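Local atomic coordinates of protein-S-isoprenylcysteine O-methyltransferase (Tribolium castaneum, PDB entry 5V7P), a protein that catalyses the S-adenosyl-L-methionine-dependent methylation of isoprenylated C-terminal cysteine residues of proteins, as an integral enzyme of the endoplasmic reticulum membrane. Residues A[6-9]-A[10-14]; A[61-64]-A[65-69]; A[90-93]-A[94-97]. All blocks are in the same frame, centred on the assembly; numbering follows the deposited sequence.

Read from the N terminus, the three contacts are short runs of about two turns on three membrane-spanning helices, in series, so none encloses or crosses another and none closes a loop. Interaction 1 lies near the start of helix 4-29 and interaction 2 near the start of helix 59-84. Their centres are about 8 Å apart and they touch: Ser12 OG comes within 3.2 Å of Ala65 CB, and Phe13 CD1 within 3.4 Å of Ala68 O, tying the first of these helices to the second. Interaction 3, on helix 90-113, stands about 23 Å from both, centre to centre. Helix 90-113 still joins the bundle, since Tyr104 and Phe107 touch Ser9.

Interaction 1. Residues A[6-9]-A[10-14]; sequences GKIS and LQSFT. With MPG ([(Z)-octadec-9-enyl] (2R)-2,3-bis(oxidanyl)propanoate), chain T.
The first turns of transmembrane helix 4-29 carry this contact, in which serine hydroxyls fold back onto the backbone while Lys7, Ile8 and Gln11 line a lipid site. Ser12 OG donates to Ile8 O at 2.9 Å. The same oxygen takes Ser12 N at 3.0 Å, the two donors arriving from opposite faces of the carbonyl plane. With OG anti to the carbonyl carbon (chi1 -52°), the hydroxyl is carried back toward the preceding turn. Gly6 O is likewise gripped twice, by Leu10 N and by Ser9 OG at 2.8 Å, but here both come from one face. On the lipid side the extended Lys7 chain ends in a hydrogen bond from NZ to O3 of the bound lipid MPG, an octadecenyl glycerate, 3.0 Å long. Ile8 CD1 packs on C1 of that lipid at 3.5 Å, while Gln11 crosses Ile8 obliquely and brings its own OE1 to 3.4 Å from C2 of MPG. Elsewhere on the turn, Ser9 and Phe13 meet Tyr104 of helix 90-113, and Ile8 meets Ala65 of helix 59-84. Hydroxyls returned to i-4 or i-3 carbonyls in this way are typical of serines in transmembrane helices, where the backbone satisfies a polar group within the membrane.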
loop_
_atom_site.group_PDB
_atom_site.type_symbol
_atom_site.label_atom_id
_atom_site.label_comp_id
_atom_site.label_asym_id
_atom_site.label_seq_id
_atom_site.Cartn_x
_atom_site.Cartn_y
_atom_site.Cartn_z
ATOM N N GLY A 6 2.166 -4.995 18.222
ATOM C CA GLY A 6 3.480 -5.189 17.634
ATOM C C GLY A 6 4.158 -6.451 18.134
ATOM O O GLY A 6 4.817 -7.157 17.366
ATOM N N LYS A 7 4.007 -6.754 19.426
ATOM C CA LYS A 7 4.602 -7.970 19.968
ATOM C C LYS A 7 3.901 -9.216 19.444
ATOM O O LYS A 7 4.549 -10.249 19.239
ATOM C CB LYS A 7 4.568 -7.942 21.495
ATOM C CG LYS A 7 5.439 -6.862 22.118
ATOM C CD LYS A 7 5.711 -7.150 23.587
ATOM C CE LYS A 7 6.475 -6.013 24.252
ATOM N NZ LYS A 7 6.799 -6.301 25.677
ATOM N N ILE A 8 2.587 -9.143 19.223
ATOM C CA ILE A 8 1.861 -10.279 18.660
ATOM C C ILE A 8 2.424 -10.633 17.290
ATOM O O ILE A 8 2.693 -11.802 16.991
ATOM C CB ILE A 8 0.353 -9.969 18.587
ATOM C CG1 ILE A 8 -0.217 -9.676 19.984
ATOM C CG2 ILE A 8 -0.412 -11.111 17.920
ATOM C CD1 ILE A 8 0.130 -10.702 21.036
ATOM N N SER A 9 2.621 -9.625 16.438
ATOM C CA SER A 9 3.134 -9.888 15.099
ATOM C C SER A 9 4.557 -10.431 15.150
ATOM O O SER A 9 4.923 -11.305 14.355
ATOM C CB SER A 9 3.074 -8.615 14.258
ATOM O OG SER A 9 3.986 -7.642 14.737
ATOM N N LEU A 10 5.373 -9.933 16.080
ATOM C CA LEU A 10 6.764 -10.372 16.150
ATOM C C LEU A 10 6.864 -11.803 16.663
ATOM O O LEU A 10 7.649 -12.602 16.138
ATOM C CB LEU A 10 7.567 -9.407 17.029
ATOM C CG LEU A 10 9.100 -9.405 16.956
ATOM C CD1 LEU A 10 9.707 -10.579 17.713
ATOM C CD2 LEU A 10 9.600 -9.382 15.513
ATOM N N GLN A 11 6.074 -12.150 17.680
ATOM C CA GLN A 11 6.078 -13.520 18.178
ATOM C C GLN A 11 5.609 -14.497 17.107
ATOM O O GLN A 11 6.214 -15.557 16.912
ATOM C CB GLN A 11 5.193 -13.626 19.419
ATOM C CG GLN A 11 5.714 -12.865 20.624
ATOM C CD GLN A 11 4.705 -12.806 21.755
ATOM O OE1 GLN A 11 3.514 -12.587 21.531
ATOM N NE2 GLN A 11 5.177 -13.009 22.979
ATOM N N SER A 12 4.531 -14.154 16.398
ATOM C CA SER A 12 3.982 -15.061 15.395
ATOM C C SER A 12 4.893 -15.163 14.178
ATOM O O SER A 12 5.057 -16.249 13.610
ATOM C CB SER A 12 2.587 -14.592 14.982
ATOM O OG SER A 12 1.763 -14.397 16.116
ATOM N N PHE A 13 5.495 -14.047 13.765
ATOM C CA PHE A 13 6.339 -14.052 12.574
ATOM C C PHE A 13 7.589 -14.896 12.787
ATOM O O PHE A 13 7.917 -15.755 11.961
ATOM C CB PHE A 13 6.712 -12.618 12.201
ATOM C CG PHE A 13 7.668 -12.518 11.047
ATOM C CD1 PHE A 13 7.227 -12.693 9.746
ATOM C CD2 PHE A 13 9.006 -12.231 11.264
ATOM C CE1 PHE A 13 8.104 -12.593 8.684
ATOM C CE2 PHE A 13 9.887 -12.131 10.205
ATOM C CZ PHE A 13 9.437 -12.312 8.914
ATOM N N THR A 14 8.299 -14.665 13.894
ATOM C CA THR A 14 9.519 -15.421 14.162
ATOM C C THR A 14 9.198 -16.858 14.550
ATOM O O THR A 14 9.878 -17.793 14.108
ATOM C CB THR A 14 10.333 -14.738 15.263
ATOM O OG1 THR A 14 9.561 -14.674 16.468
ATOM C CG2 THR A 14 10.731 -13.330 14.844
HETATM C C2 MPG T . 2.127 -12.019 24.631
HETATM C C3 MPG T . 0.795 -12.709 24.929
HETATM C C4 MPG T . 0.976 -14.209 25.153
HETATM C C5 MPG T . 1.497 -14.867 23.876
HETATM C C6 MPG T . 0.694 -16.121 23.539
HETATM C C7 MPG T . 1.618 -17.150 22.887
HETATM C C8 MPG T . 0.893 -17.929 21.786
HETATM C C9 MPG T . 1.778 -18.090 20.551
HETATM C C10 MPG T . 2.285 -17.033 19.952
HETATM C C11 MPG T . 3.167 -17.182 18.715
HETATM C C12 MPG T . 4.433 -17.967 19.051
HETATM C C13 MPG T . 4.599 -19.105 18.046
HETATM O O1 MPG T . 2.755 -9.710 24.673
HETATM C C1 MPG T . 1.842 -10.611 24.116
HETATM C CXD MPG T . 2.332 -7.975 26.463
HETATM O O2 MPG T . 1.289 -7.084 26.743
HETATM C C21 MPG T . 3.668 -7.257 26.626
HETATM O O3 MPG T . 4.710 -8.194 26.606
HETATM O O4 MPG T . 1.612 -7.836 24.223
HETATM C CX3 MPG T . 2.195 -8.479 25.029
#

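Interaction 2. Residues A[61-64]-A[65-69]; sequences AFAI and AIRAA
Ile66 lays its CB over one face of the Phe62 ring, one helical turn back, in a CH-pi contact. CB stands 4.1 Å from the ring centroid and 20° off the ring normal, displaced toward the rim, and its closest ring atom is CZ at 3.8 Å. The two side chains run side by side and point the same way. For both residues the first torsion sets the main branch opposite the backbone nitrogen, at -168° for CG1 of Ile66 and much the same for CG of Phe62, which explains their shared course. The other branch of Ile66, CG2, turns inward to the backbone and comes to 3.2 Å from Phe62 O. Phe62 O is the acceptor of the nearly straight helical bond from Ile66 N, so the backbone pair and the ring contact hold the same two residues together.

Another side of the turn is polar. Arg67 runs extended to NE, and the turn about its CD-NE bond directs NH1 to Ala63 O, to which it donates at 2.8 Å. The oxygen lies at the edge of the guanidinium, close to its plane, whereas the donor sits 25° out of the carbonyl plane, well to the side of the C=O. This carbonyl is the i-4 acceptor that the amide of Arg67 would ordinarily use, but Arg67 N stays 3.7 Å from Ala63 O, and NH1 supplies the short bond instead. NH1 also passes 3.7 Å from Ala63 CB.

Neighbouring helices divide these surfaces. Tyr50 meets the Phe62 ring edge-to-face and Lys54 adds a cation-pi contact, both from helix 35-56. Helix 4-29 brings Ala5 and Ser9 against Ile64, while Thr120 and Phe123 of a loop touch Arg67.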
loop_
_atom_site.group_PDB
_atom_site.type_symbol
_atom_site.label_atom_id
_atom_site.label_comp_id
_atom_site.label_asym_id
_atom_site.label_seq_id
_atom_site.Cartn_x
_atom_site.Cartn_y
_atom_site.Cartn_z
ATOM N N ALA A 61 -6.505 -10.072 17.802
ATOM C CA ALA A 61 -5.103 -10.475 17.818
ATOM C C ALA A 61 -4.824 -11.566 16.790
ATOM O O ALA A 61 -3.754 -11.582 16.170
ATOM C CB ALA A 61 -4.708 -10.949 19.216
ATOM N N PHE A 62 -5.771 -12.489 16.598
ATOM C CA PHE A 62 -5.554 -13.573 15.645
ATOM C C PHE A 62 -5.415 -13.036 14.228
ATOM O O PHE A 62 -4.546 -13.481 13.468
ATOM C CB PHE A 62 -6.699 -14.584 15.719
ATOM C CG PHE A 62 -6.638 -15.638 14.653
ATOM C CD1 PHE A 62 -5.822 -16.747 14.804
ATOM C CD2 PHE A 62 -7.389 -15.518 13.498
ATOM C CE1 PHE A 62 -5.762 -17.717 13.825
ATOM C CE2 PHE A 62 -7.331 -16.485 12.515
ATOM C CZ PHE A 62 -6.517 -17.585 12.680
ATOM N N ALA A 63 -6.262 -12.074 13.855
ATOM C CA ALA A 63 -6.161 -11.472 12.531
ATOM C C ALA A 63 -4.753 -10.949 12.275
ATOM O O ALA A 63 -4.232 -11.055 11.158
ATOM C CB ALA A 63 -7.190 -10.350 12.390
ATOM N N ILE A 64 -4.119 -10.383 13.302
ATOM C CA ILE A 64 -2.743 -9.921 13.169
ATOM C C ILE A 64 -1.778 -11.099 13.192
ATOM O O ILE A 64 -0.844 -11.168 12.384
ATOM C CB ILE A 64 -2.418 -8.903 14.280
ATOM C CG1 ILE A 64 -3.220 -7.616 14.064
ATOM C CG2 ILE A 64 -0.915 -8.598 14.329
ATOM C CD1 ILE A 64 -3.122 -6.621 15.207
ATOM N N ALA A 65 -1.989 -12.043 14.110
ATOM C CA ALA A 65 -1.034 -13.128 14.291
ATOM C C ALA A 65 -0.967 -14.028 13.063
ATOM O O ALA A 65 0.126 -14.431 12.645
ATOM C CB ALA A 65 -1.401 -13.942 15.531
ATOM N N ILE A 66 -2.117 -14.354 12.470
ATOM C CA ILE A 66 -2.115 -15.308 11.364
ATOM C C ILE A 66 -1.462 -14.700 10.131
ATOM O O ILE A 66 -0.802 -15.405 9.357
ATOM C CB ILE A 66 -3.546 -15.795 11.064
ATOM C CG1 ILE A 66 -3.522 -16.995 10.114
ATOM C CG2 ILE A 66 -4.400 -14.676 10.473
ATOM C CD1 ILE A 66 -2.926 -18.256 10.712
ATOM N N ARG A 67 -1.628 -13.394 9.918
ATOM C CA ARG A 67 -0.963 -12.747 8.793
ATOM C C ARG A 67 0.545 -12.713 8.997
ATOM O O ARG A 67 1.311 -12.989 8.065
ATOM C CB ARG A 67 -1.522 -11.338 8.598
ATOM C CG ARG A 67 -2.917 -11.325 8.003
ATOM C CD ARG A 67 -3.576 -9.964 8.108
ATOM N NE ARG A 67 -4.836 -9.924 7.372
ATOM C CZ ARG A 67 -5.972 -10.477 7.790
ATOM N NH1 ARG A 67 -6.018 -11.123 8.948
ATOM N NH2 ARG A 67 -7.065 -10.387 7.046
ATOM N N ALA A 68 0.991 -12.389 10.213
ATOM C CA ALA A 68 2.420 -12.400 10.503
ATOM C C ALA A 68 2.997 -13.801 10.350
ATOM O O ALA A 68 4.091 -13.975 9.802
ATOM C CB ALA A 68 2.675 -11.864 11.912
ATOM N N ALA A 69 2.271 -14.815 10.827
ATOM C CA ALA A 69 2.731 -16.191 10.672
ATOM C C ALA A 69 2.790 -16.587 9.203
ATOM O O ALA A 69 3.722 -17.276 8.772
ATOM C CB ALA A 69 1.815 -17.139 11.444
#

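Interaction 3. Residues A[90-93]-A[94-97]; sequences QIFG and GYMS. With MPG ([(Z)-octadec-9-enyl] (2R)-2,3-bis(oxidanyl)propanoate), chain S; MPG ([(Z)-octadec-9-enyl] (2R)-2,3-bis(oxidanyl)propanoate), chain B; D10 (decane), chain J.
The backbone of 90-97 forms the opening turns of transmembrane helix 90-113, with regular i to i+4 bonds from Tyr95 N to Ile91 O, Met96 N to Phe92 O and Ser97 N to Gly93 O. On this turn Phe92 is clasped by two residues, through a Met-aromatic contact and a neighbouring aromatic ring. Met96 SD lies obliquely to the Phe92 ring, 4.7 Å from its centroid and 3.6 Å from CD2. Its chain crosses that of Phe92, and the preceding CG touches CE2 at 3.7 Å. Tyr95 runs alongside Phe92, pointing the same way, and sets CD2 over one face of the phenyl ring. The two planes are inclined at 47°. A chi1 of 157° swings the Tyr95 ring away from its own N and out beside Phe92. Decane reaches the same phenyl ring, its C1 lying 3.7 Å from Phe92 CE2, and Phe142, Phe143 and Trp139 of helix 129-148 complete an aromatic cluster. Ile91 CD1 lies 3.8 Å from O2 of an MPG lipid. Met96 packs on Val74, Leu77 and Ile81 of helix 59-84, whereas Ser97 OG bonds to Leu75 O of that helix. At the far end of Tyr95, OH is hydrogen-bonded to Trp139 NE1 and also shares a hydrogen bond of 2.9 Å with O3 of a second MPG, an oxygen lying at the ring edge, near its plane.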
loop_
_atom_site.group_PDB
_atom_site.type_symbol
_atom_site.label_atom_id
_atom_site.label_comp_id
_atom_site.label_asym_id
_atom_site.label_seq_id
_atom_site.Cartn_x
_atom_site.Cartn_y
_atom_site.Cartn_z
ATOM N N GLN A 90 15.411 -20.911 -8.698
ATOM C CA GLN A 90 15.887 -20.307 -7.456
ATOM C C GLN A 90 15.549 -18.825 -7.362
ATOM O O GLN A 90 15.348 -18.302 -6.261
ATOM C CB GLN A 90 17.396 -20.508 -7.329
ATOM C CG GLN A 90 17.798 -21.953 -7.095
ATOM C CD GLN A 90 19.298 -22.147 -7.086
ATOM O OE1 GLN A 90 20.013 -21.589 -7.918
ATOM N NE2 GLN A 90 19.785 -22.939 -6.139
ATOM N N ILE A 91 15.480 -18.136 -8.502
ATOM C CA ILE A 91 15.170 -16.710 -8.502
ATOM C C ILE A 91 13.862 -16.443 -7.766
ATOM O O ILE A 91 13.755 -15.495 -6.978
ATOM C CB ILE A 91 15.116 -16.188 -9.950
ATOM C CG1 ILE A 91 16.468 -16.375 -10.645
ATOM C CG2 ILE A 91 14.707 -14.737 -9.983
ATOM C CD1 ILE A 91 17.646 -15.773 -9.911
ATOM N N PHE A 92 12.845 -17.267 -8.019
ATOM C CA PHE A 92 11.532 -17.007 -7.444
ATOM C C PHE A 92 11.564 -17.065 -5.924
ATOM O O PHE A 92 10.790 -16.365 -5.261
ATOM C CB PHE A 92 10.519 -18.006 -8.000
ATOM C CG PHE A 92 9.095 -17.551 -7.876
ATOM C CD1 PHE A 92 8.551 -16.681 -8.804
ATOM C CD2 PHE A 92 8.300 -17.992 -6.831
ATOM C CE1 PHE A 92 7.242 -16.258 -8.694
ATOM C CE2 PHE A 92 6.990 -17.574 -6.716
ATOM C CZ PHE A 92 6.459 -16.706 -7.648
ATOM N N GLY A 93 12.454 -17.881 -5.354
ATOM C CA GLY A 93 12.547 -17.961 -3.905
ATOM C C GLY A 93 12.961 -16.647 -3.271
ATOM O O GLY A 93 12.379 -16.218 -2.272
ATOM N N GLY A 94 13.976 -15.992 -3.839
ATOM C CA GLY A 94 14.397 -14.705 -3.309
ATOM C C GLY A 94 13.320 -13.648 -3.440
ATOM O O GLY A 94 13.176 -12.780 -2.576
ATOM N N TYR A 95 12.545 -13.707 -4.524
ATOM C CA TYR A 95 11.433 -12.779 -4.698
ATOM C C TYR A 95 10.384 -12.972 -3.609
ATOM O O TYR A 95 9.900 -12.001 -3.017
ATOM C CB TYR A 95 10.822 -12.968 -6.087
ATOM C CG TYR A 95 9.392 -12.492 -6.206
ATOM C CD1 TYR A 95 9.103 -11.163 -6.474
ATOM C CD2 TYR A 95 8.330 -13.376 -6.059
ATOM C CE1 TYR A 95 7.799 -10.724 -6.586
ATOM C CE2 TYR A 95 7.020 -12.946 -6.169
ATOM C CZ TYR A 95 6.760 -11.618 -6.432
ATOM O OH TYR A 95 5.461 -11.177 -6.545
ATOM N N MET A 96 10.018 -14.226 -3.334
ATOM C CA MET A 96 9.049 -14.496 -2.277
ATOM C C MET A 96 9.514 -13.926 -0.944
ATOM O O MET A 96 8.727 -13.313 -0.213
ATOM C CB MET A 96 8.816 -16.000 -2.152
ATOM C CG MET A 96 8.084 -16.618 -3.326
ATOM S SD MET A 96 8.112 -18.421 -3.285
ATOM C CE MET A 96 7.519 -18.760 -1.630
ATOM N N SER A 97 10.790 -14.118 -0.609
ATOM C CA SER A 97 11.297 -13.654 0.679
ATOM C C SER A 97 11.294 -12.132 0.761
ATOM O O SER A 97 10.906 -11.563 1.788
ATOM C CB SER A 97 12.701 -14.206 0.910
ATOM O OG SER A 97 12.694 -15.621 0.875
HETATM C C2 MPG S . 22.169 -18.561 -2.157
HETATM C C3 MPG S . 20.871 -18.013 -1.568
HETATM C C4 MPG S . 21.098 -17.561 -0.126
HETATM C C5 MPG S . 21.656 -16.142 -0.114
HETATM C C6 MPG S . 20.522 -15.141 -0.342
HETATM C C7 MPG S . 21.051 -13.705 -0.293
HETATM C C8 MPG S . 22.082 -13.431 -1.388
HETATM C C9 MPG S . 21.469 -13.714 -2.760
HETATM C C10 MPG S . 22.191 -13.723 -3.860
HETATM C C11 MPG S . 23.695 -13.458 -3.869
HETATM C C12 MPG S . 24.442 -14.787 -3.931
HETATM C C13 MPG S . 25.884 -14.581 -3.472
HETATM C C14 MPG S . 26.535 -13.477 -4.306
HETATM O O1 MPG S . 21.217 -17.961 -4.271
HETATM C C1 MPG S . 21.941 -18.964 -3.615
HETATM C CXD MPG S . 19.712 -17.467 -6.251
HETATM O O2 MPG S . 19.406 -18.037 -7.494
HETATM C C21 MPG S . 20.201 -16.033 -6.444
HETATM O O3 MPG S . 20.780 -15.902 -7.714
HETATM O O4 MPG S . 21.277 -19.225 -6.121
HETATM C CX3 MPG S . 20.795 -18.297 -5.561
HETATM C C2 MPG B . 2.271 -4.218 -9.043
HETATM C C3 MPG B . 3.348 -3.149 -9.172
HETATM C C4 MPG B . 3.011 -1.915 -8.340
HETATM C C5 MPG B . 4.222 -1.013 -8.281
HETATM C C6 MPG B . 3.839 0.284 -7.589
HETATM C C7 MPG B . 3.455 0.084 -6.126
HETATM C C8 MPG B . 2.322 1.050 -5.830
HETATM C C9 MPG B . 2.177 1.195 -4.317
HETATM C C10 MPG B . 1.135 0.765 -3.644
HETATM C C11 MPG B . -0.064 0.071 -4.294
HETATM C C12 MPG B . -0.677 -0.904 -3.301
HETATM C C13 MPG B . -1.353 -0.151 -2.160
HETATM C C14 MPG B . -1.474 -1.098 -0.976
HETATM C C15 MPG B . -2.364 -0.480 0.100
HETATM C C16 MPG B . -3.459 -1.461 0.510
HETATM O O1 MPG B . 3.082 -5.790 -7.461
HETATM C C1 MPG B . 2.164 -4.757 -7.617
HETATM C CXD MPG B . 4.941 -6.714 -6.053
HETATM O O2 MPG B . 6.319 -6.518 -6.194
HETATM C C21 MPG B . 4.545 -8.016 -6.766
HETATM O O3 MPG B . 5.615 -8.487 -7.535
HETATM O O4 MPG B . 4.557 -4.424 -6.442
HETATM C CX3 MPG B . 4.194 -5.532 -6.658
HETATM C C1 D10 J . 3.515 -18.612 -5.957
HETATM C C2 D10 J . 2.981 -17.860 -4.740
HETATM C C3 D10 J . 3.871 -16.656 -4.432
HETATM C C4 D10 J . 3.289 -15.906 -3.235
HETATM C C5 D10 J . 4.139 -14.677 -2.920
HETATM C C6 D10 J . 3.469 -13.891 -1.793
HETATM C C7 D10 J . 4.338 -12.699 -1.405
HETATM C C8 D10 J . 3.514 -11.715 -0.573
HETATM C C9 D10 J . 3.163 -12.349 0.771
#